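Local coordinates for ferric vibriobactin ABC transporter, periplasmic ferric vibriobactin-binding protein (Vibrio cholerae, PDB 3R5T), which binds the iron-loaded siderophore vibriobactin in the periplasm and probably delivers it to an ABC transporter for import, at residues W5-F9 against L132-E137; V168-P173 against A242-D246; V175-K181 against H211-I217. Where two conformers were deposited one is given. Numbering follows the deposited sequence.

Contact 1: residues W5-F9 against L132-E137; sequences WPRTF and LATGLE. With EDO (1,2-ethanediol), chain E.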
loop_
_atom_site.group_PDB
_atom_site.type_symbol
_atom_site.label_atom_id
_atom_site.label_comp_id
_atom_site.label_asym_id
_atom_site.label_seq_id
_atom_site.Cartn_x
_atom_site.Cartn_y
_atom_site.Cartn_z
ATOM N N TRP A 5 11.398 18.573 20.363
ATOM C CA TRP A 5 12.408 17.545 20.165
ATOM C C TRP A 5 13.322 17.646 21.364
ATOM O O TRP A 5 13.588 18.747 21.830
ATOM C CB TRP A 5 13.197 17.804 18.879
ATOM C CG TRP A 5 12.296 17.818 17.702
ATOM C CD1 TRP A 5 11.653 18.902 17.181
ATOM C CD2 TRP A 5 11.869 16.685 16.939
ATOM N NE1 TRP A 5 10.857 18.518 16.132
ATOM C CE2 TRP A 5 10.985 17.163 15.952
ATOM C CE3 TRP A 5 12.154 15.317 16.991
ATOM C CZ2 TRP A 5 10.374 16.321 15.030
ATOM C CZ3 TRP A 5 11.559 14.476 16.056
ATOM C CH2 TRP A 5 10.678 14.987 15.088
ATOM N N PRO A 6 13.793 16.504 21.881
ATOM C CA PRO A 6 13.500 15.129 21.459
ATOM C C PRO A 6 12.027 14.749 21.615
ATOM O O PRO A 6 11.277 15.399 22.338
ATOM C CB PRO A 6 14.348 14.286 22.419
ATOM C CG PRO A 6 15.457 15.201 22.849
ATOM C CD PRO A 6 14.821 16.545 22.937
ATOM N N ARG A 7 11.619 13.695 20.921
ATOM C CA ARG A 7 10.305 13.105 21.126
ATOM C C ARG A 7 10.414 11.586 21.055
ATOM O O ARG A 7 11.376 11.039 20.493
ATOM C CB ARG A 7 9.294 13.624 20.100
ATOM C CG ARG A 7 9.656 13.304 18.665
ATOM C CD ARG A 7 8.631 13.855 17.675
ATOM N NE ARG A 7 8.514 15.309 17.730
ATOM C CZ ARG A 7 7.661 16.019 16.992
ATOM N NH1 ARG A 7 6.841 15.403 16.136
ATOM N NH2 ARG A 7 7.610 17.341 17.111
ATOM N N THR A 8 9.434 10.912 21.635
ATOM C CA THR A 8 9.397 9.460 21.675
ATOM C C THR A 8 8.398 8.959 20.654
ATOM O O THR A 8 7.298 9.485 20.540
ATOM C CB THR A 8 8.970 8.956 23.056
ATOM O OG1 THR A 8 9.974 9.294 24.016
ATOM C CG2 THR A 8 8.760 7.444 23.042
ATOM N N PHE A 9 8.817 7.952 19.897
ATOM C CA PHE A 9 7.982 7.305 18.900
ATOM C C PHE A 9 7.658 5.893 19.373
ATOM O O PHE A 9 8.568 5.135 19.762
ATOM C CB PHE A 9 8.721 7.252 17.552
ATOM C CG PHE A 9 7.909 6.640 16.444
ATOM C CD1 PHE A 9 7.048 7.426 15.687
ATOM C CD2 PHE A 9 7.990 5.277 16.173
ATOM C CE1 PHE A 9 6.294 6.859 14.661
ATOM C CE2 PHE A 9 7.234 4.709 15.162
ATOM C CZ PHE A 9 6.374 5.503 14.408
ATOM N N LEU A 132 4.242 12.251 12.642
ATOM C CA LEU A 132 4.620 12.421 14.048
ATOM C C LEU A 132 6.092 12.074 14.298
ATOM O O LEU A 132 6.718 12.653 15.181
ATOM C CB LEU A 132 3.690 11.604 14.961
ATOM C CG LEU A 132 2.230 12.074 14.941
ATOM C CD1 LEU A 132 1.259 10.974 15.385
ATOM C CD2 LEU A 132 2.055 13.309 15.813
ATOM N N ALA A 133 6.654 11.162 13.511
ATOM C CA ALA A 133 8.059 10.816 13.662
ATOM C C ALA A 133 8.981 11.884 13.073
ATOM O O ALA A 133 10.129 12.023 13.494
ATOM C CB ALA A 133 8.364 9.446 13.018
ATOM N N THR A 134 8.483 12.639 12.098
ATOM C CA THR A 134 9.357 13.520 11.321
ATOM C C THR A 134 9.075 15.007 11.543
ATOM O O THR A 134 9.753 15.867 10.962
ATOM C CB THR A 134 9.220 13.228 9.823
ATOM O OG1 THR A 134 7.845 13.363 9.439
ATOM C CG2 THR A 134 9.664 11.806 9.515
ATOM N N GLY A 135 8.071 15.318 12.360
ATOM C CA GLY A 135 7.683 16.697 12.594
ATOM C C GLY A 135 6.999 17.293 11.385
ATOM O O GLY A 135 7.038 18.508 11.174
ATOM N N LEU A 136 6.352 16.438 10.599
ATOM C CA LEU A 136 5.714 16.886 9.371
ATOM C C LEU A 136 4.195 16.755 9.480
ATOM O O LEU A 136 3.500 16.462 8.505
ATOM C CB LEU A 136 6.269 16.132 8.160
ATOM C CG LEU A 136 7.765 16.370 7.913
ATOM C CD1 LEU A 136 8.299 15.491 6.772
ATOM C CD2 LEU A 136 8.012 17.841 7.615
ATOM N N GLU A 137 3.683 16.993 10.678
ATOM C CA GLU A 137 2.238 16.904 10.924
ATOM C C GLU A 137 1.435 17.855 10.030
ATOM O O GLU A 137 0.358 17.497 9.541
ATOM C CB GLU A 137 1.924 17.141 12.409
ATOM C CG GLU A 137 2.630 16.149 13.336
ATOM C CD GLU A 137 3.972 16.658 13.882
ATOM O OE1 GLU A 137 4.586 17.560 13.270
ATOM O OE2 GLU A 137 4.408 16.135 14.931
HETATM C C1 EDO E . 4.475 9.393 17.706
HETATM O O1 EDO E . 5.736 9.975 18.091
HETATM C C2 EDO E . 4.496 7.879 17.931
HETATM O O2 EDO E . 4.429 7.570 19.325
HETATM O O HOH W 1 6.201 18.904 15.046
#

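Contact 2: residues V168-P173 against A242-D246; sequences VSYHGP and AFLHD. With VBN ((4S,5R)-N-{3-[(2,3-dihydroxybenzoyl)amino]propyl}-2-(2,3-dihydroxyphenyl)-N-[3-({[(4S,5R)-2-(2,3-dihydroxyphenyl)-5-met hyl-4,5-dihydro-1,3-oxazol-4-yl]carbonyl}amino)propyl]-5-methyl-4,5-dihydro-1,3-oxazole-4-carboxamide), chain B.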
loop_
_atom_site.group_PDB
_atom_site.type_symbol
_atom_site.label_atom_id
_atom_site.label_comp_id
_atom_site.label_asym_id
_atom_site.label_seq_id
_atom_site.Cartn_x
_atom_site.Cartn_y
_atom_site.Cartn_z
ATOM N N VAL A 168 -8.683 -9.078 -5.060
ATOM C CA VAL A 168 -7.967 -10.338 -5.115
ATOM C C VAL A 168 -6.557 -10.157 -5.663
ATOM O O VAL A 168 -6.340 -9.402 -6.608
ATOM C CB VAL A 168 -8.717 -11.329 -6.043
ATOM C CG1 VAL A 168 -7.923 -12.622 -6.243
ATOM C CG2 VAL A 168 -10.121 -11.623 -5.515
ATOM N N SER A 169 -5.607 -10.868 -5.063
ATOM C CA SER A 169 -4.277 -11.074 -5.641
ATOM C C SER A 169 -4.258 -12.474 -6.240
ATOM O O SER A 169 -4.263 -13.470 -5.527
ATOM C CB SER A 169 -3.203 -10.923 -4.569
ATOM O OG SER A 169 -1.908 -11.080 -5.139
ATOM N N TYR A 170 -4.256 -12.536 -7.565
ATOM C CA TYR A 170 -4.451 -13.796 -8.287
ATOM C C TYR A 170 -3.175 -14.364 -8.861
ATOM O O TYR A 170 -2.409 -13.653 -9.515
ATOM C CB TYR A 170 -5.457 -13.568 -9.412
ATOM C CG TYR A 170 -5.757 -14.770 -10.277
ATOM C CD1 TYR A 170 -6.525 -15.831 -9.797
ATOM C CD2 TYR A 170 -5.331 -14.824 -11.604
ATOM C CE1 TYR A 170 -6.840 -16.919 -10.606
ATOM C CE2 TYR A 170 -5.640 -15.918 -12.422
ATOM C CZ TYR A 170 -6.376 -16.963 -11.917
ATOM O OH TYR A 170 -6.683 -18.040 -12.734
ATOM N N HIS A 171 -2.964 -15.650 -8.613
ATOM C CA HIS A 171 -1.809 -16.362 -9.157
ATOM C C HIS A 171 -2.169 -17.679 -9.819
ATOM O O HIS A 171 -1.281 -18.425 -10.191
ATOM C CB HIS A 171 -0.755 -16.596 -8.084
ATOM C CG HIS A 171 -0.209 -15.331 -7.514
ATOM N ND1 HIS A 171 0.657 -14.517 -8.209
ATOM C CD2 HIS A 171 -0.443 -14.716 -6.333
ATOM C CE1 HIS A 171 0.944 -13.456 -7.474
ATOM N NE2 HIS A 171 0.289 -13.553 -6.332
ATOM N N GLY A 172 -3.457 -17.969 -9.946
ATOM C CA GLY A 172 -3.914 -19.137 -10.678
ATOM C C GLY A 172 -4.012 -20.416 -9.873
ATOM O O GLY A 172 -3.768 -20.424 -8.671
ATOM N N PRO A 173 -4.355 -21.520 -10.550
ATOM C CA PRO A 173 -4.551 -22.821 -9.898
ATOM C C PRO A 173 -3.286 -23.355 -9.228
ATOM O O PRO A 173 -2.174 -23.046 -9.659
ATOM C CB PRO A 173 -4.908 -23.769 -11.056
ATOM C CG PRO A 173 -4.985 -22.957 -12.288
ATOM C CD PRO A 173 -4.563 -21.558 -12.012
ATOM N N ALA A 242 -7.421 -13.104 -17.626
ATOM C CA ALA A 242 -7.003 -14.457 -17.268
ATOM C C ALA A 242 -7.872 -14.994 -16.121
ATOM O O ALA A 242 -8.252 -16.167 -16.121
ATOM C CB ALA A 242 -5.530 -14.481 -16.891
ATOM N N PHE A 243 -8.182 -14.124 -15.161
ATOM C CA PHE A 243 -9.097 -14.452 -14.070
ATOM C C PHE A 243 -10.477 -14.798 -14.627
ATOM O O PHE A 243 -11.045 -15.843 -14.306
ATOM C CB PHE A 243 -9.197 -13.273 -13.100
ATOM C CG PHE A 243 -10.004 -13.557 -11.869
ATOM C CD1 PHE A 243 -11.358 -13.234 -11.807
ATOM C CD2 PHE A 243 -9.394 -14.099 -10.740
ATOM C CE1 PHE A 243 -12.089 -13.475 -10.665
ATOM C CE2 PHE A 243 -10.120 -14.336 -9.590
ATOM C CZ PHE A 243 -11.477 -14.017 -9.542
ATOM N N LEU A 244 -11.000 -13.920 -15.475
ATOM C CA LEU A 244 -12.324 -14.090 -16.071
ATOM C C LEU A 244 -12.477 -15.408 -16.817
ATOM O O LEU A 244 -13.562 -15.996 -16.838
ATOM C CB LEU A 244 -12.587 -12.954 -17.048
ATOM C CG LEU A 244 -13.224 -11.674 -16.545
ATOM C CD1 LEU A 244 -12.667 -10.490 -17.320
ATOM C CD2 LEU A 244 -14.767 -11.754 -16.642
ATOM N N HIS A 245 -11.397 -15.864 -17.439
ATOM C CA HIS A 245 -11.453 -17.066 -18.267
ATOM C C HIS A 245 -10.936 -18.318 -17.570
ATOM O O HIS A 245 -10.840 -19.372 -18.186
ATOM C CB HIS A 245 -10.724 -16.846 -19.597
ATOM C CG HIS A 245 -11.439 -15.909 -20.519
ATOM N ND1 HIS A 245 -11.113 -14.574 -20.624
ATOM C CD2 HIS A 245 -12.482 -16.109 -21.360
ATOM C CE1 HIS A 245 -11.918 -13.994 -21.496
ATOM N NE2 HIS A 245 -12.758 -14.903 -21.957
ATOM N N ASP A 246 -10.613 -18.210 -16.286
ATOM C CA ASP A 246 -10.191 -19.375 -15.524
ATOM C C ASP A 246 -11.399 -20.298 -15.393
ATOM O O ASP A 246 -12.365 -19.947 -14.733
ATOM C CB ASP A 246 -9.698 -18.940 -14.145
ATOM C CG ASP A 246 -9.249 -20.100 -13.280
ATOM O OD1 ASP A 246 -9.631 -21.252 -13.561
ATOM O OD2 ASP A 246 -8.514 -19.855 -12.300
HETATM C C VBN B . 5.209 -12.984 -2.364
HETATM N N VBN B . 5.888 -11.338 -0.560
HETATM O O VBN B . 4.522 -13.607 -1.626
HETATM C CA VBN B . 6.192 -11.943 -1.846
HETATM C CB VBN B . 7.642 -12.502 -1.585
HETATM C CAB VBN B . 6.264 -5.864 -7.097
HETATM O OAC VBN B . -0.123 -12.462 -3.720
HETATM O OAD VBN B . 7.929 -9.842 -5.550
HETATM O OAF VBN B . 2.667 -8.677 0.037
HETATM O OAG VBN B . 3.862 -10.494 4.195
HETATM O OAH VBN B . 5.608 -8.288 0.707
HETATM O OAI VBN B . 3.057 -10.774 -1.554
HETATM O OAJ VBN B . 4.342 -10.690 1.525
HETATM O OAK VBN B . 5.443 -8.784 -1.957
HETATM C CAL VBN B . -0.838 -9.244 -1.137
HETATM C CAM VBN B . 7.058 -12.408 4.102
HETATM C CAN VBN B . 7.511 -5.419 -0.694
HETATM C CAO VBN B . 0.269 -8.660 -0.434
HETATM C CAP VBN B . 5.917 -11.726 4.613
HETATM C CAQ VBN B . 6.876 -6.263 0.276
HETATM C CAR VBN B . -0.640 -10.384 -1.999
HETATM C CAS VBN B . 7.266 -12.518 2.719
HETATM C CAT VBN B . 7.465 -5.741 -2.074
HETATM C CAU VBN B . 3.121 -14.318 -4.693
HETATM C CAV VBN B . 5.915 -12.847 -6.185
HETATM C CAW VBN B . 2.068 -14.220 -3.576
HETATM C CAX VBN B . 6.669 -11.888 -7.135
HETATM C CAY VBN B . 4.562 -14.529 -4.227
HETATM C CAZ VBN B . 6.175 -12.610 -4.688
HETATM N NBB VBN B . 1.965 -12.938 -2.883
HETATM N NBC VBN B . 6.192 -10.515 -6.975
HETATM N NBD VBN B . 5.752 -8.086 -4.459
HETATM O OBF VBN B . 7.302 -6.372 -4.853
HETATM C CBG VBN B . 0.770 -12.137 -3.020
HETATM C CBH VBN B . 6.910 -9.570 -6.115
HETATM C CBJ VBN B . 6.483 -12.222 0.408
HETATM C CBK VBN B . 1.571 -9.217 -0.599
HETATM C CBL VBN B . 4.981 -11.160 3.729
HETATM C CBM VBN B . 6.212 -7.404 -0.170
HETATM C CBN VBN B . 1.763 -10.299 -1.408
HETATM C CBO VBN B . 5.191 -11.272 2.416
HETATM C CBP VBN B . 6.172 -7.709 -1.504
HETATM C CBQ VBN B . 0.606 -10.903 -2.140
HETATM C CBR VBN B . 6.383 -11.953 1.889
HETATM C CBS VBN B . 6.803 -6.833 -2.496
HETATM C CBU VBN B . 6.950 -6.887 -6.209
HETATM C CBW VBN B . 6.815 -7.293 -3.926
HETATM C CBX VBN B . 6.183 -8.257 -5.854
HETATM N NBY VBN B . 5.278 -13.331 -3.779
HETATM O OG1 VBN B . 7.636 -12.833 -0.128
HETATM C CG2 VBN B . 8.826 -11.730 -2.145
#

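Contact 3: residues V175-K181 against H211-I217; sequences VVNAVAK and HRDFLRI. With VBN ((4S,5R)-N-{3-[(2,3-dihydroxybenzoyl)amino]propyl}-2-(2,3-dihydroxyphenyl)-N-[3-({[(4S,5R)-2-(2,3-dihydroxyphenyl)-5-met hyl-4,5-dihydro-1,3-oxazol-4-yl]carbonyl}amino)propyl]-5-methyl-4,5-dihydro-1,3-oxazole-4-carboxamide), chain B.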
loop_
_atom_site.group_PDB
_atom_site.type_symbol
_atom_site.label_atom_id
_atom_site.label_comp_id
_atom_site.label_asym_id
_atom_site.label_seq_id
_atom_site.Cartn_x
_atom_site.Cartn_y
_atom_site.Cartn_z
ATOM N N VAL A 175 -1.781 -22.814 -6.554
ATOM C CA VAL A 175 -0.942 -21.845 -5.851
ATOM C C VAL A 175 -1.791 -21.148 -4.799
ATOM O O VAL A 175 -2.999 -20.989 -4.987
ATOM C CB VAL A 175 -0.394 -20.774 -6.829
ATOM C CG1 VAL A 175 0.330 -19.648 -6.083
ATOM C CG2 VAL A 175 0.532 -21.423 -7.846
ATOM N N VAL A 176 -1.159 -20.718 -3.715
ATOM C CA VAL A 176 -1.864 -19.932 -2.721
ATOM C C VAL A 176 -2.171 -18.566 -3.328
ATOM O O VAL A 176 -1.284 -17.896 -3.853
ATOM C CB VAL A 176 -1.029 -19.787 -1.423
ATOM C CG1 VAL A 176 -1.573 -18.647 -0.548
ATOM C CG2 VAL A 176 -1.005 -21.116 -0.671
ATOM N N ASN A 177 -3.439 -18.156 -3.270
ATOM C CA ASN A 177 -3.865 -16.847 -3.753
ATOM C C ASN A 177 -4.203 -15.977 -2.545
ATOM O O ASN A 177 -4.074 -16.416 -1.398
ATOM C CB ASN A 177 -5.099 -16.991 -4.655
ATOM C CG ASN A 177 -4.762 -17.554 -6.050
ATOM O OD1 ASN A 177 -4.946 -16.859 -7.056
ATOM N ND2 ASN A 177 -4.261 -18.801 -6.116
ATOM N N ALA A 178 -4.687 -14.764 -2.762
ATOM C CA ALA A 178 -4.980 -13.923 -1.598
ATOM C C ALA A 178 -6.133 -12.969 -1.831
ATOM O O ALA A 178 -6.407 -12.575 -2.969
ATOM C CB ALA A 178 -3.735 -13.166 -1.137
ATOM N N VAL A 179 -6.814 -12.608 -0.742
ATOM C CA VAL A 179 -7.982 -11.742 -0.823
ATOM C C VAL A 179 -7.896 -10.636 0.235
ATOM O O VAL A 179 -7.640 -10.905 1.410
ATOM C CB VAL A 179 -9.280 -12.555 -0.620
ATOM C CG1 VAL A 179 -10.507 -11.650 -0.715
ATOM C CG2 VAL A 179 -9.376 -13.714 -1.627
ATOM N N ALA A 180 -8.147 -9.401 -0.175
ATOM C CA ALA A 180 -8.009 -8.268 0.753
ATOM C C ALA A 180 -8.941 -8.326 1.959
ATOM O O ALA A 180 -10.115 -8.690 1.843
ATOM C CB ALA A 180 -8.192 -6.901 0.025
ATOM N N LYS A 181 -8.403 -7.927 3.109
ATOM C CA LYS A 181 -9.145 -7.886 4.367
ATOM C C LYS A 181 -9.574 -6.458 4.674
ATOM O O LYS A 181 -9.027 -5.501 4.115
ATOM C CB LYS A 181 -8.289 -8.464 5.504
ATOM C CG LYS A 181 -8.020 -9.961 5.341
ATOM C CD LYS A 181 -7.003 -10.487 6.342
ATOM C CE LYS A 181 -7.386 -10.132 7.758
ATOM N NZ LYS A 181 -6.560 -10.905 8.724
ATOM N N HIS A 211 -1.586 -12.796 8.435
ATOM C CA HIS A 211 -1.484 -11.551 7.688
ATOM C C HIS A 211 -2.719 -10.701 7.914
ATOM O O HIS A 211 -3.842 -11.218 7.925
ATOM C CB HIS A 211 -1.367 -11.822 6.194
ATOM C CG HIS A 211 -0.132 -12.562 5.806
ATOM N ND1 HIS A 211 1.088 -11.941 5.632
ATOM C CD2 HIS A 211 0.057 -13.867 5.513
ATOM C CE1 HIS A 211 1.978 -12.843 5.246
ATOM N NE2 HIS A 211 1.379 -14.018 5.176
ATOM N N ARG A 212 -2.508 -9.397 8.053
ATOM C CA ARG A 212 -3.600 -8.471 8.334
ATOM C C ARG A 212 -4.103 -7.758 7.079
ATOM O O ARG A 212 -5.217 -7.211 7.085
ATOM C CB ARG A 212 -3.153 -7.468 9.393
ATOM C CG ARG A 212 -2.933 -8.133 10.745
ATOM C CD ARG A 212 -2.318 -7.197 11.781
ATOM N NE ARG A 212 -0.897 -6.962 11.537
ATOM C CZ ARG A 212 0.064 -7.847 11.792
ATOM N NH1 ARG A 212 -0.238 -9.038 12.289
ATOM N NH2 ARG A 212 1.328 -7.542 11.549
ATOM N N ASP A 213 -3.295 -7.768 6.018
ATOM C CA ASP A 213 -3.625 -7.053 4.782
ATOM C C ASP A 213 -4.463 -7.888 3.810
ATOM O O ASP A 213 -5.603 -7.526 3.475
ATOM C CB ASP A 213 -2.352 -6.473 4.099
ATOM C CG ASP A 213 -1.260 -7.520 3.773
ATOM O OD1 ASP A 213 -1.215 -8.610 4.378
ATOM O OD2 ASP A 213 -0.414 -7.209 2.907
ATOM N N PHE A 214 -3.884 -9.001 3.363
ATOM C CA PHE A 214 -4.597 -9.949 2.517
ATOM C C PHE A 214 -4.569 -11.306 3.188
ATOM O O PHE A 214 -3.518 -11.742 3.673
ATOM C CB PHE A 214 -3.926 -10.077 1.137
ATOM C CG PHE A 214 -4.212 -8.927 0.194
ATOM C CD1 PHE A 214 -4.963 -9.122 -0.952
ATOM C CD2 PHE A 214 -3.724 -7.657 0.461
ATOM C CE1 PHE A 214 -5.213 -8.062 -1.822
ATOM C CE2 PHE A 214 -3.982 -6.596 -0.404
ATOM C CZ PHE A 214 -4.742 -6.805 -1.537
ATOM N N LEU A 215 -5.708 -11.994 3.179
ATOM C CA LEU A 215 -5.776 -13.358 3.680
ATOM C C LEU A 215 -5.216 -14.249 2.581
ATOM O O LEU A 215 -5.729 -14.243 1.451
ATOM C CB LEU A 215 -7.227 -13.773 3.983
ATOM C CG LEU A 215 -7.379 -15.101 4.734
ATOM C CD1 LEU A 215 -6.827 -14.982 6.135
ATOM C CD2 LEU A 215 -8.838 -15.515 4.813
ATOM N N ARG A 216 -4.165 -15.007 2.900
ATOM C CA ARG A 216 -3.623 -15.990 1.975
ATOM C C ARG A 216 -4.455 -17.263 2.079
ATOM O O ARG A 216 -4.715 -17.745 3.184
ATOM C CB ARG A 216 -2.155 -16.264 2.291
ATOM C CG ARG A 216 -1.194 -15.299 1.638
ATOM C CD ARG A 216 -1.379 -13.871 2.076
ATOM N NE ARG A 216 -0.151 -13.134 1.792
ATOM C CZ ARG A 216 0.089 -11.887 2.166
ATOM N NH1 ARG A 216 -0.837 -11.178 2.806
ATOM N NH2 ARG A 216 1.259 -11.333 1.855
ATOM N N ILE A 217 -4.869 -17.804 0.930
ATOM C CA ILE A 217 -5.828 -18.909 0.903
ATOM C C ILE A 217 -5.474 -19.956 -0.170
ATOM O O ILE A 217 -4.891 -19.620 -1.199
ATOM C CB ILE A 217 -7.274 -18.380 0.644
ATOM C CG1 ILE A 217 -7.376 -17.791 -0.768
ATOM C CG2 ILE A 217 -7.692 -17.355 1.716
ATOM C CD1 ILE A 217 -8.769 -17.375 -1.178
HETATM C C VBN B . 5.209 -12.984 -2.364
HETATM N N VBN B . 5.888 -11.338 -0.560
HETATM O O VBN B . 4.522 -13.607 -1.626
HETATM C CA VBN B . 6.192 -11.943 -1.846
HETATM C CB VBN B . 7.642 -12.502 -1.585
HETATM C CAB VBN B . 6.264 -5.864 -7.097
HETATM O OAC VBN B . -0.123 -12.462 -3.720
HETATM O OAD VBN B . 7.929 -9.842 -5.550
HETATM O OAF VBN B . 2.667 -8.677 0.037
HETATM O OAG VBN B . 3.862 -10.494 4.195
HETATM O OAH VBN B . 5.608 -8.288 0.707
HETATM O OAI VBN B . 3.057 -10.774 -1.554
HETATM O OAJ VBN B . 4.342 -10.690 1.525
HETATM O OAK VBN B . 5.443 -8.784 -1.957
HETATM C CAL VBN B . -0.838 -9.244 -1.137
HETATM C CAM VBN B . 7.058 -12.408 4.102
HETATM C CAN VBN B . 7.511 -5.419 -0.694
HETATM C CAO VBN B . 0.269 -8.660 -0.434
HETATM C CAP VBN B . 5.917 -11.726 4.613
HETATM C CAQ VBN B . 6.876 -6.263 0.276
HETATM C CAR VBN B . -0.640 -10.384 -1.999
HETATM C CAS VBN B . 7.266 -12.518 2.719
HETATM C CAT VBN B . 7.465 -5.741 -2.074
HETATM C CAU VBN B . 3.121 -14.318 -4.693
HETATM C CAV VBN B . 5.915 -12.847 -6.185
HETATM C CAW VBN B . 2.068 -14.220 -3.576
HETATM C CAX VBN B . 6.669 -11.888 -7.135
HETATM C CAY VBN B . 4.562 -14.529 -4.227
HETATM C CAZ VBN B . 6.175 -12.610 -4.688
HETATM N NBB VBN B . 1.965 -12.938 -2.883
HETATM N NBC VBN B . 6.192 -10.515 -6.975
HETATM N NBD VBN B . 5.752 -8.086 -4.459
HETATM O OBF VBN B . 7.302 -6.372 -4.853
HETATM C CBG VBN B . 0.770 -12.137 -3.020
HETATM C CBH VBN B . 6.910 -9.570 -6.115
HETATM C CBJ VBN B . 6.483 -12.222 0.408
HETATM C CBK VBN B . 1.571 -9.217 -0.599
HETATM C CBL VBN B . 4.981 -11.160 3.729
HETATM C CBM VBN B . 6.212 -7.404 -0.170
HETATM C CBN VBN B . 1.763 -10.299 -1.408
HETATM C CBO VBN B . 5.191 -11.272 2.416
HETATM C CBP VBN B . 6.172 -7.709 -1.504
HETATM C CBQ VBN B . 0.606 -10.903 -2.140
HETATM C CBR VBN B . 6.383 -11.953 1.889
HETATM C CBS VBN B . 6.803 -6.833 -2.496
HETATM C CBU VBN B . 6.950 -6.887 -6.209
HETATM C CBW VBN B . 6.815 -7.293 -3.926
HETATM C CBX VBN B . 6.183 -8.257 -5.854
HETATM N NBY VBN B . 5.278 -13.331 -3.779
HETATM O OG1 VBN B . 7.636 -12.833 -0.128
HETATM C CG2 VBN B . 8.826 -11.730 -2.145
#

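Contact 1: residues W5-F9 against L132-E137
A single guanidinium nitrogen does most of the polar work where the N-terminal strand meets the end of helix 123-134. Arg7 NH1 forms a salt bridge with Glu137 OE2 at 2.8 Å and donates a second hydrogen bond to Leu132 O at 2.9 Å. The other carboxylate oxygen is reached indirectly: a water accepts from Arg7 NH2 at 2.9 Å and donates to Glu137 OE1 at 2.8 Å. Arg7 thus ties the helix's last turn to the first turn of helix 137-155. The general principle is that a helix end offers carbonyls that its own chain no longer satisfies. Here strand 7-10, half of a two-stranded antiparallel hairpin with strand 16-19, packs beside the N-terminal lobe's parallel sheet and supplies a donor. Gly135 breaks the helix with positive phi, and its bare CA lies 3.6 Å from Trp5 CZ2; a CB there would clash with the indole. The same ring edge brings Trp5 CH2 to 3.4 Å from Ala133 O, a carbonyl left without a polar partner. Phe9 CD1 packs on Ala133 CB at 3.6 Å, and both side chains rest on Ile114 of strand 113-116.

Contact 2: residues V168-P173 against A242-D246
Strand 165-169 ends at Ser169, and the chain runs on in extended form through Tyr170 before Gly172 turns it with positive phi. Opposite, beyond helix 237-244, Asp246 N bonds back to Phe243 O at 3.1 Å. The backbones stay apart, Tyr170 and Phe243 being the nearest pair at 7.4 Å between CA atoms, so side chains bridge the gap. Phe243 sends its edge into the face of Tyr170, a T-shaped pair with centroids 5.1 Å apart and planes at 82°. This is helix-on-sheet packing in the C-terminal lobe of a periplasmic binding protein: Phe243 also rests on Leu232 of the adjoining strand 229-233. Beyond the ring, Tyr170 OH donates to Asp246 OD2 at 2.6 Å, an oxygen shared with Tyr219 OH. The residues flanking Tyr170 turn to the ligand instead. Ser169 OG donates to vibriobactin OAC at 2.7 Å, and His171 NE2 reaches OAC at 2.9 Å, its ring face under ligand atom CAU.

Contact 3: residues V175-K181 against H211-I217
Strands 177-180 and 214-217 pair antiparallel in the C-terminal lobe's mixed sheet, with 214-217 at its edge. Two hydrogen-bonded pairs satisfy the N and O of four residues. Asn177 N donates to Ile217 O at 2.9 Å and Ile217 N to Asn177 O at 2.8 Å; Val179 N and Leu215 O lie 2.9 Å apart, Leu215 N and Val179 O 2.8 Å. The register runs on past the strand ends, with Lys181 N bonded to Asp213 O at 2.9 Å, while Lys181 NZ reaches back to His211 O, also at 2.9 Å. Ala178 and Ala180 bond through their backbones to Ser169 and Ile167, and Arg216 to Ala206. Asn177 OD1 accepts from His171 N, and Asn177 ND2 donates to Gly172 O and, weakly, to Val175 O (2.8 Å). On one face Val179 CG2 packs on Ile217 CD1 at 3.7 Å; the other carries Ala178, Ala180, Phe214 and Arg216, of which Phe214 and Arg216 reach the siderophore. Phe214 is sandwiched, with Ala180 CB in CH-pi contact 3.9 Å from the ring centroid and vibriobactin over the opposite face. Asp213 OD1 accepts from Phe214 N at 2.9 Å and forms a salt bridge with Arg216 NH1 at 3.0 Å. That nitrogen also donates to Phe214 O at 2.9 Å, holding the guanidinium flat over ligand atom CBQ, with Arg216 NH2 3.2 Å from ligand OAJ but outside hydrogen-bond geometry.

How the contacts relate
Contacts 2 and 3 form one unit, their centres 14 Å apart, because strands 165-169 and 177-180 are neighbours in the same sheet. The ties between them are two probable hydrogen bonds, Ser169 N lying 2.8 Å from Ala178 O and His171 N 2.8 Å from Asn177 OD1. Contact 3 lies within the chain between the two segments of contact 2, and both touch vibriobactin; the Arg216 side chain is about 4 Å from the ferric ion, that of Tyr170 about 14 Å. Contact 1 is remote, its centre 43 Å from that of contact 2 and 33 Å from that of contact 3, across the chain's centre in the other lobe.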